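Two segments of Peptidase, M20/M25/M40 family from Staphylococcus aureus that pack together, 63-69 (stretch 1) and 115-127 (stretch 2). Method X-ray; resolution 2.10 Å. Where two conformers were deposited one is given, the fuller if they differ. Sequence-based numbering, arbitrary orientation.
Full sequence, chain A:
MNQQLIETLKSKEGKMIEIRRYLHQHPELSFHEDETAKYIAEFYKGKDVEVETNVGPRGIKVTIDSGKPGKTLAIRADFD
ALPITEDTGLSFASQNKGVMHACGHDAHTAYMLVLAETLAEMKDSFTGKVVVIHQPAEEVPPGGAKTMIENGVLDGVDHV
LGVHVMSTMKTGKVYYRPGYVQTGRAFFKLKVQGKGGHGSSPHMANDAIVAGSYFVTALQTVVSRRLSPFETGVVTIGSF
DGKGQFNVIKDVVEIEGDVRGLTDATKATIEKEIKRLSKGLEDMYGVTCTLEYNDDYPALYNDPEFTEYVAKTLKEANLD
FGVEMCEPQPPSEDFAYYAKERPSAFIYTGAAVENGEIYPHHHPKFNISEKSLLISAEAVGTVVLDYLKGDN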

# COMPACT_ATOMS: atom_id res chain seq x y z
N THR A 63 48.76 -15.63 -25.71
CA THR A 63 49.27 -14.54 -26.52
C THR A 63 49.72 -15.04 -27.90
O THR A 63 50.49 -16.00 -28.02
N ILE A 64 49.20 -14.39 -28.94
CA ILE A 64 49.60 -14.65 -30.31
C ILE A 64 50.33 -13.40 -30.81
O ILE A 64 49.70 -12.44 -31.26
N ASP A 65 51.65 -13.42 -30.69
CA ASP A 65 52.47 -12.29 -31.12
C ASP A 65 52.90 -12.51 -32.57
O ASP A 65 53.49 -13.54 -32.90
N SER A 66 52.59 -11.54 -33.43
CA SER A 66 52.94 -11.63 -34.84
C SER A 66 54.46 -11.54 -35.06
O SER A 66 54.97 -11.91 -36.12
N GLY A 67 55.17 -11.04 -34.05
CA GLY A 67 56.61 -10.81 -34.12
C GLY A 67 56.92 -9.37 -34.49
O GLY A 67 58.08 -8.94 -34.42
N LYS A 68 55.89 -8.63 -34.89
CA LYS A 68 56.04 -7.27 -35.39
C LYS A 68 55.32 -6.28 -34.47
O LYS A 68 54.36 -6.65 -33.79
N PRO A 69 55.79 -5.01 -34.44
CA PRO A 69 55.20 -4.02 -33.54
C PRO A 69 53.79 -3.62 -33.97
O PRO A 69 53.50 -3.57 -35.17
N LEU A 115 39.63 -20.65 -33.62
CA LEU A 115 40.03 -19.37 -34.19
C LEU A 115 41.46 -19.01 -33.78
O LEU A 115 42.23 -18.50 -34.60
N ALA A 116 41.80 -19.26 -32.52
CA ALA A 116 43.12 -18.92 -32.00
C ALA A 116 44.22 -19.71 -32.71
O ALA A 116 45.24 -19.15 -33.11
N GLU A 117 43.99 -21.02 -32.85
CA GLU A 117 44.85 -21.91 -33.64
C GLU A 117 45.05 -21.35 -35.04
O GLU A 117 46.18 -21.29 -35.55
N THR A 118 43.95 -20.92 -35.65
CA THR A 118 43.96 -20.39 -37.02
C THR A 118 44.73 -19.07 -37.11
O THR A 118 45.58 -18.93 -37.99
N LEU A 119 44.47 -18.13 -36.21
CA LEU A 119 45.20 -16.87 -36.19
C LEU A 119 46.70 -17.09 -35.96
O LEU A 119 47.52 -16.33 -36.46
N ALA A 120 47.03 -18.14 -35.20
CA ALA A 120 48.43 -18.49 -34.92
C ALA A 120 49.21 -18.95 -36.16
O ALA A 120 50.45 -18.83 -36.19
N GLU A 121 48.51 -19.46 -37.16
CA GLU A 121 49.17 -19.88 -38.40
C GLU A 121 49.18 -18.77 -39.45
O GLU A 121 49.64 -18.96 -40.57
N MET A 122 48.70 -17.59 -39.04
CA MET A 122 48.60 -16.44 -39.93
C MET A 122 49.34 -15.21 -39.40
O MET A 122 48.95 -14.07 -39.68
N LYS A 123 50.42 -15.43 -38.64
CA LYS A 123 51.20 -14.32 -38.11
C LYS A 123 51.76 -13.42 -39.21
O LYS A 123 52.08 -12.25 -38.96
N ASP A 124 51.78 -13.93 -40.43
CA ASP A 124 52.32 -13.23 -41.61
C ASP A 124 51.21 -12.31 -42.15
O ASP A 124 51.43 -11.63 -43.12
N SER A 125 50.05 -12.32 -41.54
CA SER A 125 48.92 -11.50 -42.01
C SER A 125 48.47 -10.38 -41.07
O SER A 125 47.48 -9.69 -41.35
N PHE A 126 49.17 -10.19 -39.95
CA PHE A 126 48.88 -9.06 -39.06
C PHE A 126 50.12 -8.59 -38.30
O PHE A 126 51.19 -9.19 -38.42
N THR A 127 49.95 -7.50 -37.55
CA THR A 127 51.00 -6.95 -36.70
C THR A 127 50.49 -6.83 -35.27
O THR A 127 49.29 -6.95 -35.02

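The strongest polar link between the two stretches is made by Lys 68. Its CA-to-CB bond points toward stretch 2, and the chain, with chi angles m, t, m, t, carries the ammonium group to two backbone carbonyls. NZ of Lys 68 donates to O of Phe 126 at 2.7 Å and to O of Lys 123 at 2.9 Å. Both acceptors belong to the loop that follows the helix, so one cationic group ties together two points of that turn. The aliphatic part of the same side chain stays near the end of stretch 2, where CB of Lys 68 lies 4.3 Å from CG2 of Thr 127.

Lys 123 reaches in the reverse direction. It too starts toward the other stretch, with chi1 m and the remaining angles all t, and this nearly straight chain runs back along stretch 1. Its NZ gives a weak hydrogen bond to O of Asp 65 at 3.3 Å, and it has a further hydrogen bond elsewhere in the structure. The methylenes are as close as the amine: CD of Lys 123 is also 3.3 Å from O of Asp 65, and CE of Lys 123 packs 4.0 Å from CG2 of Ile 64. The long side chain thus contributes to the apolar contact as well as the polar one.

Between these lysines, stretch 1 turns with help from its own side chains. The CA-to-CB bond of Asp 65 points away from stretch 2, and its chi1 is t; OD1 of Asp 65 accepts from N of Gly 67 at 2.9 Å, with an N-H...O angle of 164°. Ser 66, chi1 p, accepts at OG from N of Lys 68 at 3.1 Å and 156°. The backbone angles of Gly 67, 96/-10, would jam a CB against the carbonyl O of Ser 66, which by itself calls for glycine.

Ser 66 also lies tight against stretch 2, its CA 4.6 Å from CA of Lys 123. Its CB is 3.3 Å from O of Phe 126 and 3.7 Å from CE1 of Phe 126, while OG of Ser 66 sits 3.3 Å from CA of Thr 127.

The apolar packing centers on Ile 64, which points toward stretch 2 with chi1 m and chi2 t and has the largest covered area of any residue here, 113 Å². Its CD1 lies 4.1 Å from CB of Leu 119 and 4.3 Å from CB of Ala 116. Its CG2 is 4.3 Å from CB of Ala 120 and 4.0 Å from CZ of Phe 126, meeting that ring at its edge. Phe 126 leaves its backbone sideways, but its ring end comes nearer to stretch 1: chi1 p sets the course of the ring, and chi2 of 95° sets the plane that meets CG2 of Ile 64 at its edge.

At the far end, Thr 127, chi1 p, approaches the last residue of stretch 1: its CB is 3.5 Å from O of Pro 69. The whole contact buries 523 Å², summed over both sides.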

# COMPACT_ATOMS: atom_id res chain seq x y z
CB THR A 63 50.43 -13.79 -25.81
OG1 THR A 63 49.94 -13.25 -24.57
CG2 THR A 63 50.95 -12.63 -26.65
CB ILE A 64 48.38 -14.93 -31.22
CG1 ILE A 64 47.41 -15.93 -30.57
CG2 ILE A 64 48.83 -15.43 -32.60
CD1 ILE A 64 46.05 -16.02 -31.26
CB ASP A 65 53.70 -12.14 -30.21
CG ASP A 65 54.45 -10.81 -30.43
OD1 ASP A 65 54.22 -10.12 -31.45
OD2 ASP A 65 55.29 -10.46 -29.57
CB SER A 66 52.25 -10.52 -35.63
OG SER A 66 52.86 -9.28 -35.38
CB LYS A 68 55.50 -7.18 -36.83
CG LYS A 68 56.28 -8.03 -37.85
CD LYS A 68 55.42 -8.45 -39.05
CE LYS A 68 54.45 -9.58 -38.67
NZ LYS A 68 53.47 -9.89 -39.75
CB PRO A 69 56.15 -2.82 -33.66
CG PRO A 69 57.40 -3.36 -34.31
CD PRO A 69 56.92 -4.45 -35.20
CB LEU A 115 39.07 -18.26 -33.78
CG LEU A 115 39.49 -16.83 -34.15
CD1 LEU A 115 39.59 -16.64 -35.66
CD2 LEU A 115 38.50 -15.83 -33.56
CB ALA A 116 43.18 -19.12 -30.50
CB GLU A 117 44.22 -23.31 -33.71
CG GLU A 117 44.90 -24.26 -34.71
CD GLU A 117 44.17 -25.59 -34.83
OE1 GLU A 117 43.91 -26.03 -35.97
OE2 GLU A 117 43.85 -26.20 -33.79
CB THR A 118 42.54 -20.22 -37.56
OG1 THR A 118 41.84 -21.47 -37.45
CG2 THR A 118 42.57 -19.81 -39.02
CB LEU A 119 44.63 -15.89 -35.15
CG LEU A 119 43.23 -15.31 -35.37
CD1 LEU A 119 42.75 -14.52 -34.17
CD2 LEU A 119 43.17 -14.44 -36.64
CB ALA A 120 48.50 -19.56 -33.84
CB GLU A 121 48.59 -21.21 -38.92
CG GLU A 121 47.15 -21.18 -39.39
CD GLU A 121 46.44 -22.52 -39.22
OE1 GLU A 121 45.37 -22.70 -39.84
OE2 GLU A 121 46.93 -23.39 -38.46
CB MET A 122 47.14 -16.08 -40.20
CG MET A 122 46.34 -17.17 -40.91
SD MET A 122 44.68 -16.62 -41.33
CE MET A 122 45.02 -15.55 -42.73
CB LYS A 123 52.32 -14.82 -37.19
CG LYS A 123 51.82 -15.48 -35.92
CD LYS A 123 52.98 -15.93 -35.05
CE LYS A 123 52.50 -16.53 -33.74
NZ LYS A 123 53.66 -16.84 -32.85
CB ASP A 124 52.70 -14.19 -42.74
CG ASP A 124 53.96 -14.99 -42.45
OD1 ASP A 124 54.64 -14.69 -41.45
OD2 ASP A 124 54.28 -15.91 -43.23
CB SER A 125 47.72 -12.40 -42.35
OG SER A 125 48.05 -13.29 -43.40
CB PHE A 126 47.71 -9.36 -38.10
CG PHE A 126 47.96 -10.51 -37.15
CD1 PHE A 126 48.44 -10.28 -35.87
CD2 PHE A 126 47.67 -11.83 -37.53
CE1 PHE A 126 48.66 -11.33 -34.98
CE2 PHE A 126 47.89 -12.89 -36.65
CZ PHE A 126 48.38 -12.65 -35.38
CB THR A 127 51.45 -5.56 -37.18
OG1 THR A 127 50.34 -4.65 -37.10
CG2 THR A 127 51.96 -5.62 -38.63